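Local coordinates for protein butyrophilin subfamily 1 member A1 (PDB 4HH8) that may act in the secretion of milk-fat droplets and probably restrains T-cell activation, the part described here being its extracellular pair of immunoglobulin-like domains, at residues G29-L34 with R96-K101; V56-F61 with E72-Y77; P134-K139 with L148-V153; W163-G168 with S197-V202. The protein carries 1 engineered substitution. One frame throughout, in Å; residues are numbered along the deposited sequence.

Contact 1: G29-L34 with R96-K101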
loop_
_atom_site.group_PDB
_atom_site.type_symbol
_atom_site.label_atom_id
_atom_site.label_comp_id
_atom_site.label_asym_id
_atom_site.label_seq_id
_atom_site.Cartn_x
_atom_site.Cartn_y
_atom_site.Cartn_z
ATOM N N GLY A 29 3.768 -6.779 -5.009
ATOM C CA GLY A 29 4.612 -7.529 -5.930
ATOM C C GLY A 29 6.000 -6.937 -6.095
ATOM O O GLY A 29 6.862 -7.601 -6.655
ATOM N N GLU A 30 6.220 -5.690 -5.657
ATOM C CA GLU A 30 7.569 -5.083 -5.738
ATOM C C GLU A 30 8.296 -5.206 -4.413
ATOM O O GLU A 30 7.731 -5.660 -3.426
ATOM C CB GLU A 30 7.538 -3.591 -6.102
ATOM C CG GLU A 30 6.608 -3.140 -7.230
ATOM C CD GLU A 30 6.911 -3.740 -8.582
ATOM O OE1 GLU A 30 8.115 -3.929 -8.913
ATOM O OE2 GLU A 30 5.927 -4.015 -9.324
ATOM N N ASP A 31 9.553 -4.778 -4.378
ATOM C CA ASP A 31 10.287 -4.716 -3.132
ATOM C C ASP A 31 10.098 -3.368 -2.470
ATOM O O ASP A 31 9.887 -2.365 -3.145
ATOM C CB ASP A 31 11.773 -5.001 -3.364
ATOM C CG ASP A 31 12.002 -6.297 -4.178
ATOM O OD1 ASP A 31 11.064 -7.147 -4.247
ATOM O OD2 ASP A 31 13.107 -6.437 -4.765
ATOM N N ALA A 32 10.159 -3.350 -1.149
ATOM C CA ALA A 32 10.196 -2.113 -0.416
ATOM C C ALA A 32 11.379 -2.119 0.525
ATOM O O ALA A 32 11.805 -3.170 1.006
ATOM C CB ALA A 32 8.926 -1.901 0.377
ATOM N N GLU A 33 11.860 -0.922 0.820
ATOM C CA GLU A 33 12.952 -0.726 1.750
ATOM C C GLU A 33 12.468 0.140 2.874
ATOM O O GLU A 33 11.902 1.193 2.619
ATOM C CB GLU A 33 14.164 -0.105 1.031
ATOM C CG GLU A 33 14.759 -1.115 -0.014
ATOM C CD GLU A 33 16.123 -0.670 -0.588
ATOM O OE1 GLU A 33 16.768 0.208 -0.002
ATOM O OE2 GLU A 33 16.531 -1.173 -1.653
ATOM N N LEU A 34 12.688 -0.328 4.106
ATOM C CA LEU A 34 12.312 0.350 5.338
ATOM C C LEU A 34 13.561 0.876 6.027
ATOM O O LEU A 34 14.224 0.144 6.723
ATOM C CB LEU A 34 11.595 -0.596 6.283
ATOM C CG LEU A 34 10.148 -0.976 5.950
ATOM C CD1 LEU A 34 9.910 -1.181 4.459
ATOM C CD2 LEU A 34 9.766 -2.210 6.728
ATOM N N ARG A 96 15.146 -4.646 3.265
ATOM C CA ARG A 96 14.450 -4.857 2.024
ATOM C C ARG A 96 13.448 -6.012 2.189
ATOM O O ARG A 96 13.831 -7.125 2.586
ATOM C CB ARG A 96 15.427 -5.151 0.890
ATOM C CG ARG A 96 14.739 -5.120 -0.498
ATOM C CD ARG A 96 15.714 -5.194 -1.693
ATOM N NE ARG A 96 16.534 -6.398 -1.674
ATOM C CZ ARG A 96 16.664 -7.278 -2.679
ATOM N NH1 ARG A 96 16.018 -7.106 -3.837
ATOM N NH2 ARG A 96 17.463 -8.342 -2.529
ATOM N N ILE A 97 12.167 -5.727 1.951
ATOM C CA ILE A 97 11.160 -6.766 1.929
ATOM C C ILE A 97 10.770 -7.022 0.488
ATOM O O ILE A 97 10.315 -6.119 -0.200
ATOM C CB ILE A 97 9.915 -6.417 2.752
ATOM C CG1 ILE A 97 10.328 -5.941 4.142
ATOM C CG2 ILE A 97 8.979 -7.672 2.863
ATOM C CD1 ILE A 97 9.166 -5.494 4.992
ATOM N N GLN A 98 10.981 -8.249 0.029
ATOM C CA GLN A 98 10.696 -8.600 -1.357
ATOM C C GLN A 98 9.274 -9.027 -1.533
ATOM O O GLN A 98 8.657 -9.559 -0.592
ATOM C CB GLN A 98 11.597 -9.735 -1.825
ATOM C CG GLN A 98 13.044 -9.316 -1.902
ATOM C CD GLN A 98 13.938 -10.434 -2.391
ATOM O OE1 GLN A 98 13.670 -11.625 -2.152
ATOM N NE2 GLN A 98 15.011 -10.059 -3.086
ATOM N N GLU A 99 8.760 -8.783 -2.743
ATOM C CA GLU A 99 7.431 -9.219 -3.124
ATOM C C GLU A 99 6.377 -8.785 -2.110
ATOM O O GLU A 99 5.705 -9.626 -1.459
ATOM C CB GLU A 99 7.418 -10.729 -3.387
ATOM C CG GLU A 99 7.486 -11.024 -4.903
ATOM C CD GLU A 99 8.639 -11.965 -5.290
ATOM O OE1 GLU A 99 8.507 -13.193 -5.053
ATOM O OE2 GLU A 99 9.667 -11.483 -5.847
ATOM N N VAL A 100 6.239 -7.457 -1.978
ATOM C CA VAL A 100 5.308 -6.875 -1.009
ATOM C C VAL A 100 3.879 -7.344 -1.267
ATOM O O VAL A 100 3.452 -7.409 -2.411
ATOM C CB VAL A 100 5.417 -5.338 -1.007
ATOM C CG1 VAL A 100 4.137 -4.686 -0.471
ATOM C CG2 VAL A 100 6.631 -4.938 -0.206
ATOM N N LYS A 101 3.178 -7.732 -0.204
ATOM C CA LYS A 101 1.733 -7.971 -0.281
ATOM C C LYS A 101 0.937 -7.044 0.630
ATOM O O LYS A 101 1.497 -6.377 1.507
ATOM C CB LYS A 101 1.330 -9.437 -0.005
ATOM C CG LYS A 101 2.201 -10.284 0.896
ATOM C CD LYS A 101 1.951 -11.794 0.502
ATOM C CE LYS A 101 2.923 -12.764 1.142
ATOM N NZ LYS A 101 2.688 -12.984 2.620
#

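Contact 2: V56-F61 with E72-Y77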
loop_
_atom_site.group_PDB
_atom_site.type_symbol
_atom_site.label_atom_id
_atom_site.label_comp_id
_atom_site.label_asym_id
_atom_site.label_seq_id
_atom_site.Cartn_x
_atom_site.Cartn_y
_atom_site.Cartn_z
ATOM N N VAL A 56 8.354 -7.934 19.553
ATOM C CA VAL A 56 9.819 -7.843 19.359
ATOM C C VAL A 56 10.398 -9.135 18.786
ATOM O O VAL A 56 11.334 -9.107 17.974
ATOM C CB VAL A 56 10.610 -7.471 20.661
ATOM C CG1 VAL A 56 10.077 -6.191 21.295
ATOM C CG2 VAL A 56 10.602 -8.618 21.663
ATOM N N SER A 57 9.830 -10.265 19.206
ATOM C CA SER A 57 10.284 -11.576 18.780
ATOM C C SER A 57 9.041 -12.476 18.606
ATOM O O SER A 57 8.159 -12.480 19.480
ATOM C CB SER A 57 11.249 -12.135 19.834
ATOM O OG SER A 57 11.918 -13.311 19.381
ATOM N N PRO A 58 8.938 -13.218 17.475
ATOM C CA PRO A 58 9.873 -13.239 16.344
ATOM C C PRO A 58 9.767 -11.960 15.510
ATOM O O PRO A 58 8.708 -11.321 15.479
ATOM C CB PRO A 58 9.442 -14.457 15.535
ATOM C CG PRO A 58 8.221 -15.030 16.215
ATOM C CD PRO A 58 7.757 -14.069 17.236
ATOM N N ALA A 59 10.887 -11.593 14.876
ATOM C CA ALA A 59 11.057 -10.301 14.237
ATOM C C ALA A 59 10.847 -10.439 12.741
ATOM O O ALA A 59 10.824 -11.546 12.217
ATOM C CB ALA A 59 12.452 -9.750 14.522
ATOM N N VAL A 60 10.646 -9.303 12.072
ATOM C CA VAL A 60 10.645 -9.243 10.619
ATOM C C VAL A 60 12.063 -9.545 10.103
ATOM O O VAL A 60 12.239 -10.278 9.124
ATOM C CB VAL A 60 10.168 -7.830 10.144
ATOM C CG1 VAL A 60 10.363 -7.641 8.630
ATOM C CG2 VAL A 60 8.742 -7.631 10.521
ATOM N N PHE A 61 13.061 -8.944 10.754
ATOM C CA PHE A 61 14.461 -9.076 10.364
ATOM C C PHE A 61 15.343 -8.872 11.605
ATOM O O PHE A 61 15.078 -7.998 12.463
ATOM C CB PHE A 61 14.863 -8.124 9.226
ATOM C CG PHE A 61 16.330 -8.197 8.893
ATOM C CD1 PHE A 61 16.808 -9.139 7.989
ATOM C CD2 PHE A 61 17.238 -7.393 9.549
ATOM C CE1 PHE A 61 18.175 -9.243 7.724
ATOM C CE2 PHE A 61 18.604 -7.516 9.301
ATOM C CZ PHE A 61 19.074 -8.436 8.386
ATOM N N GLU A 72 15.209 -16.508 14.359
ATOM C CA GLU A 72 14.560 -15.559 15.244
ATOM C C GLU A 72 13.620 -14.638 14.437
ATOM O O GLU A 72 13.060 -13.686 14.982
ATOM C CB GLU A 72 15.609 -14.734 15.980
ATOM C CG GLU A 72 16.604 -15.542 16.830
ATOM C CD GLU A 72 17.193 -14.730 17.960
ATOM O OE1 GLU A 72 16.448 -13.963 18.638
ATOM O OE2 GLU A 72 18.415 -14.854 18.164
ATOM N N GLU A 73 13.487 -14.921 13.137
ATOM C CA GLU A 73 12.610 -14.183 12.221
ATOM C C GLU A 73 11.282 -14.911 12.002
ATOM O O GLU A 73 11.259 -16.144 11.855
ATOM C CB GLU A 73 13.315 -13.990 10.884
ATOM C CG GLU A 73 14.613 -13.190 11.024
ATOM C CD GLU A 73 15.340 -12.950 9.702
ATOM O OE1 GLU A 73 15.156 -13.727 8.752
ATOM O OE2 GLU A 73 16.106 -11.965 9.609
HETATM N N MSE A 74 10.182 -14.166 11.971
HETATM C CA MSE A 74 8.875 -14.712 11.562
HETATM C C MSE A 74 9.030 -15.525 10.299
HETATM O O MSE A 74 9.748 -15.115 9.366
HETATM C CB MSE A 74 7.865 -13.609 11.303
HETATM C CG MSE A 74 7.360 -12.908 12.539
HETATM SE SE MSE A 74 6.406 -11.233 12.089
HETATM C CE MSE A 74 7.592 -9.964 12.828
ATOM N N ALA A 75 8.352 -16.677 10.269
ATOM C CA ALA A 75 8.418 -17.611 9.123
ATOM C C ALA A 75 7.916 -17.020 7.805
ATOM O O ALA A 75 8.428 -17.356 6.735
ATOM C CB ALA A 75 7.710 -18.931 9.436
ATOM N N GLU A 76 6.918 -16.148 7.892
ATOM C CA GLU A 76 6.388 -15.424 6.732
ATOM C C GLU A 76 7.281 -14.272 6.244
ATOM O O GLU A 76 7.002 -13.666 5.201
ATOM C CB GLU A 76 5.042 -14.844 7.097
ATOM C CG GLU A 76 4.953 -14.477 8.567
ATOM C CD GLU A 76 3.811 -13.540 8.847
ATOM O OE1 GLU A 76 3.833 -12.436 8.242
ATOM O OE2 GLU A 76 2.914 -13.905 9.665
ATOM N N TYR A 77 8.331 -13.943 6.994
ATOM C CA TYR A 77 9.325 -13.018 6.467
ATOM C C TYR A 77 10.598 -13.685 6.009
ATOM O O TYR A 77 11.270 -13.179 5.137
ATOM C CB TYR A 77 9.556 -11.850 7.428
ATOM C CG TYR A 77 8.375 -10.905 7.368
ATOM C CD1 TYR A 77 8.201 -10.068 6.268
ATOM C CD2 TYR A 77 7.395 -10.902 8.369
ATOM C CE1 TYR A 77 7.102 -9.222 6.181
ATOM C CE2 TYR A 77 6.292 -10.076 8.291
ATOM C CZ TYR A 77 6.144 -9.233 7.203
ATOM O OH TYR A 77 5.075 -8.380 7.111
#

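Contact 3: P134-K139 with L148-V153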
loop_
_atom_site.group_PDB
_atom_site.type_symbol
_atom_site.label_atom_id
_atom_site.label_comp_id
_atom_site.label_asym_id
_atom_site.label_seq_id
_atom_site.Cartn_x
_atom_site.Cartn_y
_atom_site.Cartn_z
ATOM N N PRO A 134 -11.447 -0.270 -15.692
ATOM C CA PRO A 134 -12.865 -0.324 -15.254
ATOM C C PRO A 134 -13.799 -0.649 -16.398
ATOM O O PRO A 134 -13.465 -0.409 -17.547
ATOM C CB PRO A 134 -13.149 1.080 -14.716
ATOM C CG PRO A 134 -11.953 1.936 -15.142
ATOM C CD PRO A 134 -10.791 0.993 -15.339
ATOM N N HIS A 135 -14.974 -1.164 -16.073
ATOM C CA HIS A 135 -15.910 -1.544 -17.083
ATOM C C HIS A 135 -17.283 -1.094 -16.690
ATOM O O HIS A 135 -17.690 -1.258 -15.538
ATOM C CB HIS A 135 -15.941 -3.065 -17.246
ATOM C CG HIS A 135 -16.860 -3.507 -18.333
ATOM N ND1 HIS A 135 -18.140 -3.945 -18.087
ATOM C CD2 HIS A 135 -16.719 -3.483 -19.675
ATOM C CE1 HIS A 135 -18.737 -4.203 -19.234
ATOM N NE2 HIS A 135 -17.907 -3.906 -20.210
ATOM N N ILE A 136 -18.018 -0.565 -17.647
ATOM C CA ILE A 136 -19.405 -0.213 -17.388
ATOM C C ILE A 136 -20.399 -1.125 -18.114
ATOM O O ILE A 136 -20.356 -1.264 -19.322
ATOM C CB ILE A 136 -19.707 1.295 -17.714
ATOM C CG1 ILE A 136 -18.935 2.222 -16.775
ATOM C CG2 ILE A 136 -21.172 1.567 -17.556
ATOM C CD1 ILE A 136 -18.927 3.732 -17.248
ATOM N N SER A 137 -21.289 -1.726 -17.338
ATOM C CA SER A 137 -22.475 -2.435 -17.812
ATOM C C SER A 137 -23.631 -1.485 -17.896
ATOM O O SER A 137 -23.889 -0.760 -16.942
ATOM C CB SER A 137 -22.898 -3.474 -16.774
ATOM O OG SER A 137 -22.342 -4.712 -17.074
HETATM N N MSE A 138 -24.373 -1.561 -18.997
HETATM C CA MSE A 138 -25.580 -0.789 -19.202
HETATM C C MSE A 138 -26.773 -1.722 -19.173
HETATM O O MSE A 138 -26.746 -2.787 -19.802
HETATM C CB MSE A 138 -25.561 -0.169 -20.588
HETATM C CG MSE A 138 -24.720 1.056 -20.795
HETATM SE SE MSE A 138 -25.810 2.398 -21.734
HETATM C CE MSE A 138 -26.458 1.284 -23.222
ATOM N N LYS A 139 -27.827 -1.326 -18.478
ATOM C CA LYS A 139 -29.079 -2.065 -18.503
ATOM C C LYS A 139 -30.248 -1.102 -18.509
ATOM O O LYS A 139 -30.461 -0.368 -17.547
ATOM C CB LYS A 139 -29.180 -3.021 -17.320
ATOM C CG LYS A 139 -28.462 -4.348 -17.546
ATOM C CD LYS A 139 -28.274 -5.129 -16.240
ATOM C CE LYS A 139 -27.615 -6.499 -16.480
ATOM N NZ LYS A 139 -27.590 -7.306 -15.218
ATOM N N LEU A 148 -26.338 1.951 -14.598
ATOM C CA LEU A 148 -24.976 1.613 -14.973
ATOM C C LEU A 148 -24.285 0.930 -13.810
ATOM O O LEU A 148 -24.464 1.333 -12.659
ATOM C CB LEU A 148 -24.186 2.856 -15.373
ATOM C CG LEU A 148 -24.735 3.785 -16.468
ATOM C CD1 LEU A 148 -23.785 4.954 -16.636
ATOM C CD2 LEU A 148 -24.930 3.066 -17.873
ATOM N N GLU A 149 -23.465 -0.072 -14.110
ATOM C CA GLU A 149 -22.645 -0.673 -13.095
ATOM C C GLU A 149 -21.208 -0.630 -13.491
ATOM O O GLU A 149 -20.851 -1.119 -14.530
ATOM C CB GLU A 149 -23.051 -2.111 -12.804
ATOM C CG GLU A 149 -22.236 -2.659 -11.644
ATOM C CD GLU A 149 -22.502 -4.119 -11.326
ATOM O OE1 GLU A 149 -22.207 -5.009 -12.164
ATOM O OE2 GLU A 149 -22.994 -4.369 -10.203
ATOM N N CYS A 150 -20.370 -0.042 -12.646
ATOM C CA CYS A 150 -18.944 0.070 -12.949
ATOM C C CYS A 150 -18.180 -0.882 -12.054
ATOM O O CYS A 150 -18.385 -0.950 -10.828
ATOM C CB CYS A 150 -18.449 1.505 -12.764
ATOM S SG CYS A 150 -16.692 1.782 -13.075
ATOM N N THR A 151 -17.260 -1.585 -12.670
ATOM C CA THR A 151 -16.638 -2.733 -12.059
ATOM C C THR A 151 -15.121 -2.679 -12.276
ATOM O O THR A 151 -14.672 -2.216 -13.297
ATOM C CB THR A 151 -17.328 -3.950 -12.673
ATOM O OG1 THR A 151 -18.370 -4.412 -11.777
ATOM C CG2 THR A 151 -16.367 -5.000 -13.008
ATOM N N SER A 152 -14.328 -3.057 -11.273
ATOM C CA SER A 152 -12.903 -3.159 -11.447
ATOM C C SER A 152 -12.387 -4.030 -10.318
ATOM O O SER A 152 -12.996 -4.110 -9.248
ATOM C CB SER A 152 -12.229 -1.783 -11.476
ATOM O OG SER A 152 -10.803 -1.873 -11.547
ATOM N N VAL A 153 -11.246 -4.648 -10.564
ATOM C CA VAL A 153 -10.721 -5.736 -9.770
ATOM C C VAL A 153 -9.297 -5.388 -9.350
ATOM O O VAL A 153 -8.559 -4.816 -10.149
ATOM C CB VAL A 153 -10.753 -6.983 -10.700
ATOM C CG1 VAL A 153 -9.613 -7.955 -10.452
ATOM C CG2 VAL A 153 -12.137 -7.656 -10.649
#

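Contact 4: W163-G168 with S197-V202. Unlike the reference sequence in segment 163-168: Q164 (reference Arg).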
loop_
_atom_site.group_PDB
_atom_site.type_symbol
_atom_site.label_atom_id
_atom_site.label_comp_id
_atom_site.label_asym_id
_atom_site.label_seq_id
_atom_site.Cartn_x
_atom_site.Cartn_y
_atom_site.Cartn_z
ATOM N N TRP A 163 -18.065 9.295 -10.570
ATOM C CA TRP A 163 -18.815 9.406 -11.816
ATOM C C TRP A 163 -18.810 10.844 -12.294
ATOM O O TRP A 163 -18.987 11.751 -11.499
ATOM C CB TRP A 163 -20.271 8.995 -11.624
ATOM C CG TRP A 163 -20.446 7.603 -11.166
ATOM C CD1 TRP A 163 -20.434 7.152 -9.865
ATOM C CD2 TRP A 163 -20.648 6.465 -11.986
ATOM N NE1 TRP A 163 -20.638 5.807 -9.833
ATOM C CE2 TRP A 163 -20.761 5.351 -11.126
ATOM C CE3 TRP A 163 -20.777 6.272 -13.379
ATOM C CZ2 TRP A 163 -21.019 4.069 -11.598
ATOM C CZ3 TRP A 163 -21.029 4.971 -13.856
ATOM C CH2 TRP A 163 -21.132 3.891 -12.955
ATOM N N GLN A 164 -18.689 11.033 -13.599
ATOM C CA GLN A 164 -18.654 12.360 -14.195
ATOM C C GLN A 164 -19.460 12.413 -15.461
ATOM O O GLN A 164 -19.452 11.449 -16.226
ATOM C CB GLN A 164 -17.215 12.713 -14.545
ATOM C CG GLN A 164 -16.507 13.523 -13.526
ATOM C CD GLN A 164 -15.185 13.993 -14.065
ATOM O OE1 GLN A 164 -14.304 13.182 -14.363
ATOM N NE2 GLN A 164 -15.042 15.300 -14.233
ATOM N N THR A 165 -20.149 13.539 -15.687
ATOM C CA THR A 165 -20.797 13.814 -16.992
ATOM C C THR A 165 -19.686 14.169 -17.962
ATOM O O THR A 165 -18.533 14.342 -17.541
ATOM C CB THR A 165 -21.873 14.981 -16.951
ATOM O OG1 THR A 165 -21.243 16.273 -17.000
ATOM C CG2 THR A 165 -22.755 14.907 -15.706
ATOM N N HIS A 166 -20.011 14.274 -19.253
ATOM C CA HIS A 166 -19.004 14.701 -20.256
ATOM C C HIS A 166 -18.506 16.137 -19.981
ATOM O O HIS A 166 -17.338 16.471 -20.244
ATOM C CB HIS A 166 -19.537 14.532 -21.692
ATOM C CG HIS A 166 -18.472 14.613 -22.759
ATOM N ND1 HIS A 166 -17.151 14.268 -22.539
ATOM C CD2 HIS A 166 -18.548 14.981 -24.064
ATOM C CE1 HIS A 166 -16.458 14.437 -23.652
ATOM N NE2 HIS A 166 -17.281 14.870 -24.592
ATOM N N ARG A 167 -19.384 16.962 -19.405
ATOM C CA ARG A 167 -19.028 18.316 -18.952
ATOM C C ARG A 167 -18.019 18.396 -17.791
ATOM O O ARG A 167 -17.341 19.423 -17.620
ATOM C CB ARG A 167 -20.296 19.097 -18.573
ATOM C CG ARG A 167 -20.886 19.920 -19.713
ATOM C CD ARG A 167 -22.376 20.205 -19.503
ATOM N NE ARG A 167 -23.034 20.500 -20.781
ATOM C CZ ARG A 167 -24.290 20.924 -20.921
ATOM N NH1 ARG A 167 -25.066 21.117 -19.858
ATOM N NH2 ARG A 167 -24.777 21.165 -22.138
ATOM N N GLY A 168 -17.928 17.338 -16.984
ATOM C CA GLY A 168 -17.037 17.336 -15.819
ATOM C C GLY A 168 -17.731 17.447 -14.456
ATOM O O GLY A 168 -17.059 17.487 -13.411
ATOM N N SER A 197 -32.298 12.800 -20.578
ATOM C CA SER A 197 -32.158 12.508 -21.999
ATOM C C SER A 197 -30.755 12.970 -22.364
ATOM O O SER A 197 -29.993 12.240 -23.009
ATOM C CB SER A 197 -33.197 13.270 -22.838
ATOM O OG SER A 197 -34.518 13.090 -22.345
ATOM N N SER A 198 -30.422 14.170 -21.876
ATOM C CA SER A 198 -29.293 14.972 -22.355
ATOM C C SER A 198 -27.909 14.503 -21.940
ATOM O O SER A 198 -26.902 15.057 -22.403
ATOM C CB SER A 198 -29.482 16.445 -21.969
ATOM O OG SER A 198 -30.279 17.122 -22.931
HETATM N N MSE A 199 -27.836 13.484 -21.089
HETATM C CA MSE A 199 -26.527 12.937 -20.747
HETATM C C MSE A 199 -25.954 12.149 -21.934
HETATM O O MSE A 199 -26.400 11.046 -22.242
HETATM C CB MSE A 199 -26.582 12.114 -19.462
HETATM C CG MSE A 199 -25.354 12.303 -18.592
HETATM SE SE MSE A 199 -25.820 12.434 -16.686
HETATM C CE MSE A 199 -26.396 14.322 -16.609
ATOM N N LYS A 200 -24.980 12.760 -22.603
ATOM C CA LYS A 200 -24.376 12.247 -23.830
ATOM C C LYS A 200 -23.532 11.008 -23.483
ATOM O O LYS A 200 -23.846 9.884 -23.894
ATOM C CB LYS A 200 -23.493 13.362 -24.445
ATOM C CG LYS A 200 -23.470 13.494 -25.985
ATOM C CD LYS A 200 -22.295 12.725 -26.638
ATOM C CE LYS A 200 -21.662 13.479 -27.829
ATOM N NZ LYS A 200 -22.591 13.677 -28.994
ATOM N N ASN A 201 -22.465 11.254 -22.722
ATOM C CA ASN A 201 -21.558 10.254 -22.184
ATOM C C ASN A 201 -21.525 10.365 -20.671
ATOM O O ASN A 201 -21.769 11.440 -20.109
ATOM C CB ASN A 201 -20.128 10.528 -22.630
ATOM C CG ASN A 201 -19.955 10.476 -24.116
ATOM O OD1 ASN A 201 -20.322 9.486 -24.768
ATOM N ND2 ASN A 201 -19.371 11.544 -24.679
ATOM N N VAL A 202 -21.196 9.248 -20.028
ATOM C CA VAL A 202 -20.836 9.236 -18.623
ATOM C C VAL A 202 -19.545 8.468 -18.440
ATOM O O VAL A 202 -19.357 7.413 -19.051
ATOM C CB VAL A 202 -21.893 8.541 -17.790
ATOM C CG1 VAL A 202 -21.388 8.354 -16.363
ATOM C CG2 VAL A 202 -23.168 9.336 -17.804
#

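Contact 1: G29-L34 with R96-K101
Strands 32-39 and 92-97 run antiparallel in one sheet of the V-set domain, and this contact lies at the end of their pairing. A32 and I97 form the hydrogen-bonded pair: A32 N reaches I97 O at 2.9 Å, and I97 N returns to A32 O at 2.7 Å. E33 and R96 form the next, non-hydrogen-bonded pair. Beyond the strands the backbones stay joined. G29 N gives to V100 O at 2.7 Å, and V100 N gives to E30 O almost in line (174°).

The tight side is the inner one. A32 CB rests on V100 CG2 at 3.9 Å, and L34 CD2 meets I97 CD1 at 3.8 Å. Strand 117-128 covers this face with V123, L125 and V127.

The outer side is looser and polar. The D31 carboxylate works with both oxygens. OD1 accepts E99 N at 3.2 Å through the lone pair turned away from OD2. OD2 meets R96 NH1 at 3.1 Å in a salt bridge, but the bond is weak and the carboxylate and guanidinium planes stand 76° apart. R96 starts anti to its backbone N and bends at chi3 (59°), which brings the guanidinium beside D31. Its CG lies against E33 CG, and Q98 CD lies over one guanidinium face. An alanine here would remove the guanidinium that meets D31 and would probably leave the carboxylate less firmly placed, though E99 N would still hold OD1.

The strand ends are therefore held mainly by backbone bonds and apolar methyls, while the surface salt bridge is likely to add only modestly.

Contact 2: V56-F61 with E72-Y77
A classic beta bulge, with V60 and F61 both facing W51, marks the start of strand 61-64 in the V-set domain. The loop before this strand meets the loop before strand 81-85 through a single backbone bridge, A59 with E73. A59 N gives to E72 O at 3.0 Å (172°), and M74 N gives to A59 O at 2.7 Å. P58 follows a cis peptide bond, and its CB packs on M74 CG at 4.0 Å.

The extended E73 side chain starts away from the facing loop but brings its carboxylate beside F61. Its OE2 meets F61 CD1 obliquely at 3.3 Å, carboxylate and ring planes 48° apart. The same oxygen accepts L62 N. E68 brings a second carboxylate close, which may raise the pKa of one of the pair. An alanine here would remove the acceptor of L62 N and would probably loosen the strand start beside F61.

V60 fills the other end with its two methyls. CG1 sits over one face of the Y77 ring in a CH-pi contact, 4.2 Å from the centroid and 18° off the normal. CG2 presses on the methyl CE of selenomethionine M74 at 3.5 Å, a tight fit.

Contact 3: P134-K139 with L148-V153
S152 OG is held best, by two hydrogen bonds to residues outside the segments, S132 O and W155 NE1. Across the contact, E149 O takes one hydrogen bond, from S137 N at 2.9 Å (165°), and one weaker CA-H contact from I136, with CA at 3.3 Å. In return E149 N gives to S137 O at 2.9 Å. H135 and T151 make the second such pair, H135 N 3.0 Å from T151 O, with more bent bonds. This is regular antiparallel pairing in the hairpin of strands 135-140 and 146-155, at one sheet edge of the second immunoglobulin domain.

The apolar face carries I136, M138, L148 and C150. I136 CG2 crosses over L148 CB at 3.9 Å. L148 CD2 lies alongside selenomethionine M138, 3.6 Å from its CG. C150 SG stands anti to its backbone N (chi1 179°) and touches P134 CB at 4.0 Å. It is bonded to C204 in strand 201-208, the disulfide that joins the two sheets. H135, S137, E149 and T151 lie on the other, more polar face.

The chemistry is thus split. Backbone bonds set the edge strand in register, and sulfur and branched carbons join it to the core.

Contact 4: W163-G168 with S197-V202
Strand 160-165 approaches the start of strand 201-208 antiparallel, but the backbones part here. The only direct backbone hydrogen bond across the contact is weak: H166 N to N201 O at 3.4 Å, with an angle of 122°. The CA-H of V202 also points to Q164 O. A type I beta turn runs from T165 to G168, closed by G168 N on T165 O at 3.1 Å.

Q164, which differs from the arginine of the reference sequence, ties the turn back on itself. Its NE2 gives to G168 O at 3.1 Å, but from well above the carbonyl plane.

V202 lies at the inner end. Its CG1, anti to the backbone N, meets the edge of the W163 indole at CE3, 3.7 Å away. The indole NE1 is taken by S173 OG, and the rings of W163 and F171 meet. W163 is the core tryptophan that immunoglobulin domains carry beside their disulfide; it touches C150 and C204.

T165 turns CG2 onto the methyl CE of selenomethionine M199 at 3.8 Å, the two chains crossing at about a right angle. At the outer end the N201 amide stands over one face of the H166 ring, the planes 79° apart. E218 touches both residues. N201 carries an N-linked glycan in the protein, absent from this structure.

The contact runs from a buried aromatic core to a polar, more exposed outer end. Within these two segments side chains carry most of the contact; backbone pairing resumes at Q164 with S203, just past V202.

Contacts 1 and 2 belong to the V-set domain and contacts 3 and 4 to the second immunoglobulin domain. Contact 2 is nested inside the loop closed by contact 1. Their centres are 15 Å apart, and they touch where I97 CG2 meets Y77 CE1 at 4.1 Å. Contacts 3 and 4 lie 16 Å apart between centres and face each other across the core of their domain. There the W163 ring packs on C150 CB through CH2, at 3.6 Å, and on L148. No atom of contacts 1 and 2 touches contacts 3 and 4: the nearest atoms of contacts 1 and 3 are about 13 Å apart, and the centres of contacts 2 and 4 about 52 Å.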